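Local coordinates for protein NADP-dependent glyceraldehyde-3-phosphate dehydrogenase (Bacillus halodurans, PDB 3PRL) that probably oxidises glyceraldehyde 3-phosphate to 3-phosphoglycerate with NADP+ in a non-phosphorylating reaction, as a member of the aldehyde dehydrogenase family, at residues 68-71 and 72-75; 78-81 and 82-86; 111-114 and 115-119; 465-468 and 469-473. One frame throughout, in Å; residues are numbered along the deposited sequence.

Contact 1. Residues 68-71 and 72-75; sequences RPIH and ERVD
Ile70 O accepts from Val74 N (3.0 Å) and His71 O from Asp75 N (3.1 Å), which identifies the start of helix 70-86, and Pro69 at the N-cap position gives its carbonyl O to Glu72 N at 2.6 Å. The charged pair bridges the start of the helix: Arg68 NE meets Glu72 OE1 at 2.7 Å and 158°, in the guanidinium plane, with a weak second bond from NH2. The carboxylate plane is turned 63° from the guanidinium. Bends at chi2 and chi3 fold the arginine back to this oxygen. The Glu72 chain is extended and runs beside the Pro69 ring, where OE2 lies 3.5 Å from CG. With an alanine here in place of Glu72, the Arg68 guanidinium would probably lose its counter-charge and the flank of Pro69 its cover. His71 CE1 approaches Glu72 CG at 3.7 Å, and a water joins His71 ND1 (2.8 Å) to Asp75 OD2, to which it donates. Arg73 directs its NH1 to Lys66 O and its NE to Val178 O. His71 N is taken by Asp135 OD1 of the second subunit. Glu72 thus lies in the first turn, where the helix dipole is likely to suit its negative charge; Asp75 follows one turn after His71, tied to it through the water, and the neighbouring subunit supplies a further carboxylate to the amide end of the helix.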
loop_
_atom_site.group_PDB
_atom_site.type_symbol
_atom_site.label_atom_id
_atom_site.label_comp_id
_atom_site.label_asym_id
_atom_site.label_seq_id
_atom_site.Cartn_x
_atom_site.Cartn_y
_atom_site.Cartn_z
ATOM N N ARG D 68 -9.487 22.880 5.950
ATOM C CA ARG D 68 -10.853 22.353 5.847
ATOM C C ARG D 68 -10.866 20.823 5.900
ATOM O O ARG D 68 -10.044 20.171 5.241
ATOM C CB ARG D 68 -11.548 22.814 4.569
ATOM C CG ARG D 68 -11.597 24.322 4.384
ATOM C CD ARG D 68 -12.709 24.953 5.194
ATOM N NE ARG D 68 -14.035 24.645 4.656
ATOM C CZ ARG D 68 -14.533 25.167 3.538
ATOM N NH1 ARG D 68 -13.812 26.017 2.819
ATOM N NH2 ARG D 68 -15.757 24.836 3.139
ATOM N N PRO D 69 -11.800 20.243 6.685
ATOM C CA PRO D 69 -11.949 18.781 6.680
ATOM C C PRO D 69 -11.950 18.251 5.238
ATOM O O PRO D 69 -12.725 18.727 4.404
ATOM C CB PRO D 69 -13.317 18.568 7.344
ATOM C CG PRO D 69 -13.459 19.731 8.278
ATOM C CD PRO D 69 -12.735 20.895 7.627
ATOM N N ILE D 70 -11.063 17.298 4.957
ATOM C CA ILE D 70 -10.923 16.702 3.617
ATOM C C ILE D 70 -12.276 16.389 2.944
ATOM O O ILE D 70 -12.456 16.662 1.746
ATOM C CB ILE D 70 -9.947 15.471 3.631
ATOM C CG1 ILE D 70 -9.991 14.679 2.311
ATOM C CG2 ILE D 70 -10.218 14.570 4.813
ATOM C CD1 ILE D 70 -9.013 15.189 1.230
ATOM N N HIS D 71 -13.231 15.855 3.701
ATOM C CA HIS D 71 -14.563 15.624 3.136
ATOM C C HIS D 71 -15.191 16.905 2.547
ATOM O O HIS D 71 -15.890 16.840 1.548
ATOM C CB HIS D 71 -15.513 14.865 4.086
ATOM C CG HIS D 71 -16.104 15.703 5.176
ATOM N ND1 HIS D 71 -17.169 16.553 4.968
ATOM C CD2 HIS D 71 -15.805 15.792 6.493
ATOM C CE1 HIS D 71 -17.482 17.149 6.103
ATOM N NE2 HIS D 71 -16.670 16.703 7.044
ATOM N N GLU D 72 -14.896 18.058 3.145
ATOM C CA GLU D 72 -15.384 19.346 2.635
ATOM C C GLU D 72 -14.679 19.739 1.335
ATOM O O GLU D 72 -15.274 20.404 0.477
ATOM C CB GLU D 72 -15.231 20.465 3.676
ATOM C CG GLU D 72 -16.184 20.358 4.889
ATOM C CD GLU D 72 -16.058 21.535 5.862
ATOM O OE1 GLU D 72 -15.706 22.655 5.422
ATOM O OE2 GLU D 72 -16.326 21.340 7.074
ATOM N N ARG D 73 -13.419 19.334 1.188
ATOM C CA ARG D 73 -12.718 19.582 -0.067
ATOM C C ARG D 73 -13.264 18.701 -1.197
ATOM O O ARG D 73 -13.385 19.171 -2.332
ATOM C CB ARG D 73 -11.210 19.453 0.108
ATOM C CG ARG D 73 -10.626 20.521 1.043
ATOM C CD ARG D 73 -9.110 20.652 0.910
ATOM N NE ARG D 73 -8.414 19.456 1.380
ATOM C CZ ARG D 73 -7.639 19.390 2.458
ATOM N NH1 ARG D 73 -7.416 20.462 3.204
ATOM N NH2 ARG D 73 -7.077 18.237 2.782
ATOM N N VAL D 74 -13.639 17.451 -0.890
ATOM C CA VAL D 74 -14.219 16.566 -1.924
ATOM C C VAL D 74 -15.657 16.920 -2.338
ATOM O O VAL D 74 -16.042 16.673 -3.485
ATOM C CB VAL D 74 -14.157 15.043 -1.568
ATOM C CG1 VAL D 74 -12.841 14.696 -0.906
ATOM C CG2 VAL D 74 -15.333 14.637 -0.705
ATOM N N ASP D 75 -16.447 17.468 -1.412
ATOM C CA ASP D 75 -17.834 17.811 -1.710
ATOM C C ASP D 75 -17.876 18.911 -2.772
ATOM O O ASP D 75 -18.761 18.916 -3.617
ATOM C CB ASP D 75 -18.595 18.261 -0.460
ATOM C CG ASP D 75 -18.747 17.149 0.587
ATOM O OD1 ASP D 75 -19.110 15.999 0.227
ATOM O OD2 ASP D 75 -18.514 17.447 1.784
HETATM O O HOH W 1 -19.756 16.571 3.824
#

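Contact 2. Residues 78-81 and 82-86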
loop_
_atom_site.group_PDB
_atom_site.type_symbol
_atom_site.label_atom_id
_atom_site.label_comp_id
_atom_site.label_asym_id
_atom_site.label_seq_id
_atom_site.Cartn_x
_atom_site.Cartn_y
_atom_site.Cartn_z
ATOM N N TYR D 78 -17.257 17.119 -6.176
ATOM C CA TYR D 78 -18.515 16.481 -6.548
ATOM C C TYR D 78 -19.465 17.517 -7.149
ATOM O O TYR D 78 -20.000 17.320 -8.232
ATOM C CB TYR D 78 -19.198 15.828 -5.329
ATOM C CG TYR D 78 -18.491 14.631 -4.706
ATOM C CD1 TYR D 78 -17.577 13.876 -5.427
ATOM C CD2 TYR D 78 -18.784 14.231 -3.402
ATOM C CE1 TYR D 78 -16.944 12.778 -4.865
ATOM C CE2 TYR D 78 -18.157 13.130 -2.827
ATOM C CZ TYR D 78 -17.234 12.408 -3.566
ATOM O OH TYR D 78 -16.603 11.314 -3.012
ATOM N N ALA D 79 -19.656 18.632 -6.430
ATOM C CA ALA D 79 -20.569 19.717 -6.858
ATOM C C ALA D 79 -20.171 20.324 -8.195
ATOM O O ALA D 79 -21.018 20.587 -9.048
ATOM C CB ALA D 79 -20.653 20.813 -5.796
ATOM N N TRP D 80 -18.869 20.524 -8.372
ATOM C CA TRP D 80 -18.332 21.066 -9.612
ATOM C C TRP D 80 -18.600 20.088 -10.749
ATOM O O TRP D 80 -19.044 20.490 -11.812
ATOM C CB TRP D 80 -16.835 21.320 -9.434
ATOM C CG TRP D 80 -16.087 21.837 -10.617
ATOM C CD1 TRP D 80 -16.575 22.573 -11.664
ATOM C CD2 TRP D 80 -14.683 21.695 -10.849
ATOM N NE1 TRP D 80 -15.562 22.880 -12.534
ATOM C CE2 TRP D 80 -14.390 22.357 -12.058
ATOM C CE3 TRP D 80 -13.643 21.081 -10.141
ATOM C CZ2 TRP D 80 -13.098 22.409 -12.587
ATOM C CZ3 TRP D 80 -12.369 21.125 -10.665
ATOM C CH2 TRP D 80 -12.103 21.790 -11.871
ATOM N N ALA D 81 -18.336 18.805 -10.498
ATOM C CA ALA D 81 -18.539 17.743 -11.486
ATOM C C ALA D 81 -19.993 17.689 -11.929
ATOM O O ALA D 81 -20.277 17.603 -13.136
ATOM C CB ALA D 81 -18.114 16.419 -10.933
ATOM N N ASP D 82 -20.903 17.743 -10.955
ATOM C CA ASP D 82 -22.339 17.745 -11.249
ATOM C C ASP D 82 -22.727 18.895 -12.178
ATOM O O ASP D 82 -23.402 18.681 -13.187
ATOM C CB ASP D 82 -23.178 17.802 -9.960
ATOM C CG ASP D 82 -22.859 16.667 -8.987
ATOM O OD1 ASP D 82 -22.064 15.761 -9.321
ATOM O OD2 ASP D 82 -23.408 16.687 -7.869
ATOM N N LEU D 83 -22.298 20.105 -11.833
ATOM C CA LEU D 83 -22.603 21.282 -12.640
ATOM C C LEU D 83 -21.995 21.205 -14.040
ATOM O O LEU D 83 -22.597 21.689 -14.983
ATOM C CB LEU D 83 -22.169 22.585 -11.944
ATOM C CG LEU D 83 -22.722 22.978 -10.566
ATOM C CD1 LEU D 83 -22.419 24.455 -10.263
ATOM C CD2 LEU D 83 -24.220 22.700 -10.400
ATOM N N LEU D 84 -20.806 20.617 -14.183
ATOM C CA LEU D 84 -20.230 20.468 -15.527
ATOM C C LEU D 84 -21.092 19.524 -16.382
ATOM O O LEU D 84 -21.499 19.865 -17.487
ATOM C CB LEU D 84 -18.753 20.021 -15.484
ATOM C CG LEU D 84 -17.694 20.954 -14.859
ATOM C CD1 LEU D 84 -16.325 20.266 -14.671
ATOM C CD2 LEU D 84 -17.505 22.247 -15.612
ATOM N N GLU D 85 -21.394 18.352 -15.839
ATOM C CA GLU D 85 -22.256 17.359 -16.480
ATOM C C GLU D 85 -23.595 17.963 -16.909
ATOM O O GLU D 85 -24.045 17.767 -18.042
ATOM C CB GLU D 85 -22.483 16.235 -15.484
ATOM C CG GLU D 85 -23.333 15.084 -15.929
ATOM C CD GLU D 85 -23.190 13.945 -14.945
ATOM O OE1 GLU D 85 -24.079 13.796 -14.077
ATOM O OE2 GLU D 85 -22.160 13.242 -15.002
ATOM N N GLU D 86 -24.215 18.691 -15.981
ATOM C CA GLU D 86 -25.401 19.498 -16.234
ATOM C C GLU D 86 -25.229 20.435 -17.438
ATOM O O GLU D 86 -26.162 20.610 -18.227
ATOM C CB GLU D 86 -25.746 20.299 -14.968
ATOM C CG GLU D 86 -26.965 21.196 -15.081
ATOM C CD GLU D 86 -27.357 21.842 -13.759
ATOM O OE1 GLU D 86 -27.394 21.135 -12.724
ATOM O OE2 GLU D 86 -27.644 23.061 -13.764
#
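Trp80 and Leu84, one helical turn apart, make the apolar part of the contact. Leu84 CD1 lies over one face of the indole, 3.8 Å from the centroid of the five-membered ring and 26° off its normal, which defines a CH-pi contact displaced toward the rim. Its closest ring atom is Trp80 NE1, at 3.5 Å, and Leu84 CG adds 3.8 Å to Trp80 CD1. Trp80 has CG anti to the backbone N (chi1 178°), a torsion that carries the indole along the helix to its partner. A serine in place of Leu84 would probably strip this face of the indole of its methyl cover and open a gap toward Ile117.

The backbone bonds are regular i to i+4 links: Leu83 N to Ala79 O at 3.1 Å, and Glu85 N to Ala81 O at 3.0 Å with a nearly straight angle of 177°.

The polar ends find partners on other helices. Trp80 NE1 is hydrogen-bonded to Met198 O, so the buried indole nitrogen is satisfied, and Glu85 OE2 forms a salt bridge with Arg118. With Trp80 and Leu84 both touching helices 103-124 and 192-204, the arrangement is that of a helix buried along one face in the helical layer of the aldehyde dehydrogenase coenzyme-binding domain.

Contact 3. Residues 111-114 and 115-119; sequences SRTA and DIIRH
Arg112 O receives Ile116 N at 2.9 Å, and Thr113 O receives Ile117 N at the same length, the shortest sound polar bonds across this part of helix 103-124. The side chains of Thr113 and Ile117 lie alongside each other and point the same way, with Thr113 CG2 3.7 Å from Ile117 CD1. That contact follows from the threonine rotamer, which sets CG2 anti to the backbone N and leaves OG1 (chi1 -74°) beside it, where OG1 bonds to Glu109 O; the hydroxyl is satisfied within the helix while the methyl does the packing. Ile117 CG1 also comes within 3.3 Å of Thr113 O. Arg112 and Ile116 touch lightly, CG to CD1 at 4.1 Å, while NE of the arginine forms a salt bridge with Asp449. On another face of the helix Arg118 passes over Ala114: its CG is 3.2 Å from Ala114 O, and this oxygen sits above one face of the guanidinium, toward its rim. NH1 of Arg118 reaches Asp115 OD1 at 3.3 Å, a weak bond within a salt bridge; the stronger partner of the group is Glu85, met by NH2. Sharing the cation between two carboxylates would be expected to limit its rotation. Asp115 and Ile116 also pack on Phe137 of the third subunit. Within the chain, helix 103-124 is wedged between others: Ala114 and Ile117 face helix 70-86, Thr113 meets both that helix and helix 167-178, and Ile116 touches helix 167-178 and Ile466 of helix 466-472.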
loop_
_atom_site.group_PDB
_atom_site.type_symbol
_atom_site.label_atom_id
_atom_site.label_comp_id
_atom_site.label_asym_id
_atom_site.label_seq_id
_atom_site.Cartn_x
_atom_site.Cartn_y
_atom_site.Cartn_z
ATOM N N SER D 111 -18.046 15.496 -20.337
ATOM C CA SER D 111 -18.521 14.294 -19.608
ATOM C C SER D 111 -17.369 13.626 -18.890
ATOM O O SER D 111 -17.451 13.344 -17.691
ATOM C CB SER D 111 -19.149 13.256 -20.539
ATOM O OG SER D 111 -20.242 13.779 -21.248
ATOM N N ARG D 112 -16.296 13.387 -19.638
ATOM C CA ARG D 112 -15.138 12.685 -19.106
ATOM C C ARG D 112 -14.498 13.515 -17.998
ATOM O O ARG D 112 -14.012 12.955 -17.023
ATOM C CB ARG D 112 -14.128 12.342 -20.215
ATOM C CG ARG D 112 -12.932 11.494 -19.746
ATOM C CD ARG D 112 -12.122 10.904 -20.917
ATOM N NE ARG D 112 -10.708 10.752 -20.573
ATOM C CZ ARG D 112 -9.741 10.403 -21.430
ATOM N NH1 ARG D 112 -10.020 10.156 -22.707
ATOM N NH2 ARG D 112 -8.480 10.307 -21.005
ATOM N N THR D 113 -14.514 14.844 -18.163
ATOM C CA THR D 113 -13.932 15.764 -17.185
ATOM C C THR D 113 -14.559 15.577 -15.796
ATOM O O THR D 113 -13.833 15.435 -14.804
ATOM C CB THR D 113 -14.007 17.260 -17.660
ATOM O OG1 THR D 113 -13.046 17.498 -18.694
ATOM C CG2 THR D 113 -13.734 18.231 -16.527
ATOM N N ALA D 114 -15.896 15.569 -15.737
ATOM C CA ALA D 114 -16.626 15.352 -14.475
ATOM C C ALA D 114 -16.334 13.981 -13.896
ATOM O O ALA D 114 -16.272 13.806 -12.679
ATOM C CB ALA D 114 -18.142 15.548 -14.658
ATOM N N ASP D 115 -16.129 13.016 -14.780
ATOM C CA ASP D 115 -15.722 11.684 -14.376
ATOM C C ASP D 115 -14.339 11.683 -13.731
ATOM O O ASP D 115 -14.132 10.977 -12.735
ATOM C CB ASP D 115 -15.754 10.727 -15.560
ATOM C CG ASP D 115 -17.169 10.396 -16.009
ATOM O OD1 ASP D 115 -18.143 10.660 -15.258
ATOM O OD2 ASP D 115 -17.299 9.853 -17.120
ATOM N N ILE D 116 -13.407 12.467 -14.281
ATOM C CA ILE D 116 -12.068 12.609 -13.690
ATOM C C ILE D 116 -12.100 13.345 -12.352
ATOM O O ILE D 116 -11.365 12.981 -11.417
ATOM C CB ILE D 116 -11.054 13.315 -14.647
ATOM C CG1 ILE D 116 -10.605 12.369 -15.759
ATOM C CG2 ILE D 116 -9.808 13.742 -13.903
ATOM C CD1 ILE D 116 -10.273 13.101 -17.081
ATOM N N ILE D 117 -12.936 14.371 -12.258
ATOM C CA ILE D 117 -13.062 15.158 -11.044
ATOM C C ILE D 117 -13.668 14.325 -9.895
ATOM O O ILE D 117 -13.223 14.439 -8.752
ATOM C CB ILE D 117 -13.870 16.455 -11.304
ATOM C CG1 ILE D 117 -13.080 17.399 -12.228
ATOM C CG2 ILE D 117 -14.280 17.160 -9.998
ATOM C CD1 ILE D 117 -13.924 18.434 -12.884
ATOM N N ARG D 118 -14.664 13.486 -10.195
ATOM C CA ARG D 118 -15.279 12.667 -9.137
ATOM C C ARG D 118 -14.316 11.604 -8.623
ATOM O O ARG D 118 -14.184 11.413 -7.422
ATOM C CB ARG D 118 -16.594 12.050 -9.608
ATOM C CG ARG D 118 -17.668 13.085 -9.860
ATOM C CD ARG D 118 -19.030 12.486 -9.728
ATOM N NE ARG D 118 -19.935 13.028 -10.728
ATOM C CZ ARG D 118 -20.102 12.503 -11.936
ATOM N NH1 ARG D 118 -19.423 11.411 -12.297
ATOM N NH2 ARG D 118 -20.957 13.069 -12.781
ATOM N N HIS D 119 -13.627 10.943 -9.544
ATOM C CA HIS D 119 -12.688 9.866 -9.227
ATOM C C HIS D 119 -11.454 10.351 -8.477
ATOM O O HIS D 119 -10.904 9.617 -7.656
ATOM C CB HIS D 119 -12.277 9.151 -10.503
ATOM C CG HIS D 119 -11.743 7.777 -10.270
ATOM N ND1 HIS D 119 -12.535 6.651 -10.330
ATOM C CD2 HIS D 119 -10.499 7.348 -9.958
ATOM C CE1 HIS D 119 -11.799 5.587 -10.076
ATOM N NE2 HIS D 119 -10.562 5.983 -9.842
#

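Contact 4. Residues 465-468 and 469-473; sequences GIKP and SLLSM
Gly465 and Ser469 form the tight end of a short helix, 466-472, with Gly465 at the N-cap position. Its carbonyl O is held twice by one residue: Ser469 N donates at 3.0 Å and Ser469 OG at 2.5 Å, reaching it from opposite faces of the carbonyl plane. The serine hydroxyl gets there because it lies anti to its own carbonyl carbon, beside the backbone N (chi1 -71°), and so turns back along the helix. At Gly465 the backbone angles (phi 94°, psi 170°) would jam any CB against the preceding carbonyl O, which accounts for glycine. Pro468 fits the first turn, where its nitrogen has no hydrogen to give and none is called for by the helix ladder. The buried side continues with Ser469 on Pro175, Leu470 on Val178 and Ile466 on Thr120, and the side chain of Ser469 is about 6 Å from that of Glu259, the predicted active-site residue.

The solvent side is looser. Lys467 and Leu471 are exposed and graze each other, with Lys467 CG 4.3 Å from Leu471 CD1, although the backbone beneath them keeps its bond from Leu471 N to Lys467 O at 3.3 Å. On the buried face, by contrast, the Leu470 side chain reinforces a weak turn link, Leu470 N to Ile466 O at 3.4 Å, by leaning on the same carbonyl, with CD1 3.7 Å from Ile466 O.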
loop_
_atom_site.group_PDB
_atom_site.type_symbol
_atom_site.label_atom_id
_atom_site.label_comp_id
_atom_site.label_asym_id
_atom_site.label_seq_id
_atom_site.Cartn_x
_atom_site.Cartn_y
_atom_site.Cartn_z
ATOM N N GLY D 465 -2.079 10.939 -14.231
ATOM C CA GLY D 465 -3.073 9.944 -13.944
ATOM C C GLY D 465 -3.572 10.354 -12.571
ATOM O O GLY D 465 -2.977 11.226 -11.917
ATOM N N ILE D 466 -4.656 9.733 -12.121
ATOM C CA ILE D 466 -5.376 10.232 -10.941
ATOM C C ILE D 466 -4.565 10.212 -9.651
ATOM O O ILE D 466 -4.302 11.278 -9.081
ATOM C CB ILE D 466 -6.733 9.533 -10.743
ATOM C CG1 ILE D 466 -7.627 9.743 -11.964
ATOM C CG2 ILE D 466 -7.421 10.025 -9.442
ATOM C CD1 ILE D 466 -7.904 11.188 -12.307
ATOM N N LYS D 467 -4.178 9.023 -9.184
ATOM C CA LYS D 467 -3.365 8.943 -7.964
ATOM C C LYS D 467 -2.011 9.636 -8.076
ATOM O O LYS D 467 -1.662 10.406 -7.175
ATOM C CB LYS D 467 -3.182 7.525 -7.421
ATOM C CG LYS D 467 -2.535 7.505 -6.011
ATOM C CD LYS D 467 -1.824 6.185 -5.701
ATOM C CE LYS D 467 -2.743 5.228 -4.965
ATOM N NZ LYS D 467 -2.440 5.162 -3.492
ATOM N N PRO D 468 -1.234 9.351 -9.149
ATOM C CA PRO D 468 0.106 9.954 -9.258
ATOM C C PRO D 468 0.038 11.476 -9.202
ATOM O O PRO D 468 0.949 12.113 -8.663
ATOM C CB PRO D 468 0.593 9.495 -10.648
ATOM C CG PRO D 468 -0.134 8.207 -10.866
ATOM C CD PRO D 468 -1.483 8.392 -10.243
ATOM N N SER D 469 -1.040 12.039 -9.759
ATOM C CA SER D 469 -1.308 13.468 -9.677
ATOM C C SER D 469 -1.396 13.941 -8.239
ATOM O O SER D 469 -0.785 14.943 -7.885
ATOM C CB SER D 469 -2.604 13.821 -10.417
ATOM O OG SER D 469 -2.367 13.694 -11.811
ATOM N N LEU D 470 -2.143 13.222 -7.407
ATOM C CA LEU D 470 -2.314 13.626 -5.997
ATOM C C LEU D 470 -1.004 13.723 -5.225
ATOM O O LEU D 470 -0.828 14.649 -4.418
ATOM C CB LEU D 470 -3.290 12.689 -5.287
ATOM C CG LEU D 470 -4.703 12.845 -5.842
ATOM C CD1 LEU D 470 -5.533 11.623 -5.594
ATOM C CD2 LEU D 470 -5.357 14.048 -5.230
ATOM N N LEU D 471 -0.105 12.764 -5.487
ATOM C CA LEU D 471 1.226 12.675 -4.879
ATOM C C LEU D 471 2.146 13.792 -5.341
ATOM O O LEU D 471 3.008 14.268 -4.590
ATOM C CB LEU D 471 1.885 11.317 -5.224
ATOM C CG LEU D 471 1.569 10.066 -4.365
ATOM C CD1 LEU D 471 0.149 10.019 -3.822
ATOM C CD2 LEU D 471 1.879 8.746 -5.089
ATOM N N SER D 472 1.988 14.185 -6.598
ATOM C CA SER D 472 2.809 15.250 -7.134
ATOM C C SER D 472 2.349 16.603 -6.580
ATOM O O SER D 472 3.092 17.595 -6.650
ATOM C CB SER D 472 2.758 15.231 -8.655
ATOM O OG SER D 472 1.452 15.530 -9.096
ATOM N N MET D 473 1.148 16.616 -5.993
ATOM C CA MET D 473 0.543 17.832 -5.446
ATOM C C MET D 473 0.837 18.031 -3.959
ATOM O O MET D 473 0.383 19.002 -3.353
ATOM C CB MET D 473 -0.978 17.808 -5.633
ATOM C CG MET D 473 -1.464 17.565 -7.061
ATOM S SD MET D 473 -1.387 19.001 -8.152
ATOM C CE MET D 473 -1.761 18.267 -9.744
#

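Overall arrangement
Contacts 1 and 2 lie on the same helix, 70-86, their centres about 16 Å apart, yet differ in chemistry: contact 1 is ionic and water-bridged, contact 2 a Trp-Leu face turned inward. Contacts 2 and 3 lie on neighbouring helices, 70-86 and 103-124, which meet through a salt bridge and Leu84 CD1, 3.5 Å from Ile117 CD1. Contact 3 reaches contact 4 through isoleucine packing. Contact 1 is mostly partly exposed, with Arg73 and Val74 its buried residues; contact 2 has three buried touching residues, contacts 3 and 4 four each. Contacts 1 and 4 both open a helix, contact 1 with Pro69 at the N-cap beside another subunit, contact 4 with Gly465 inside the chain.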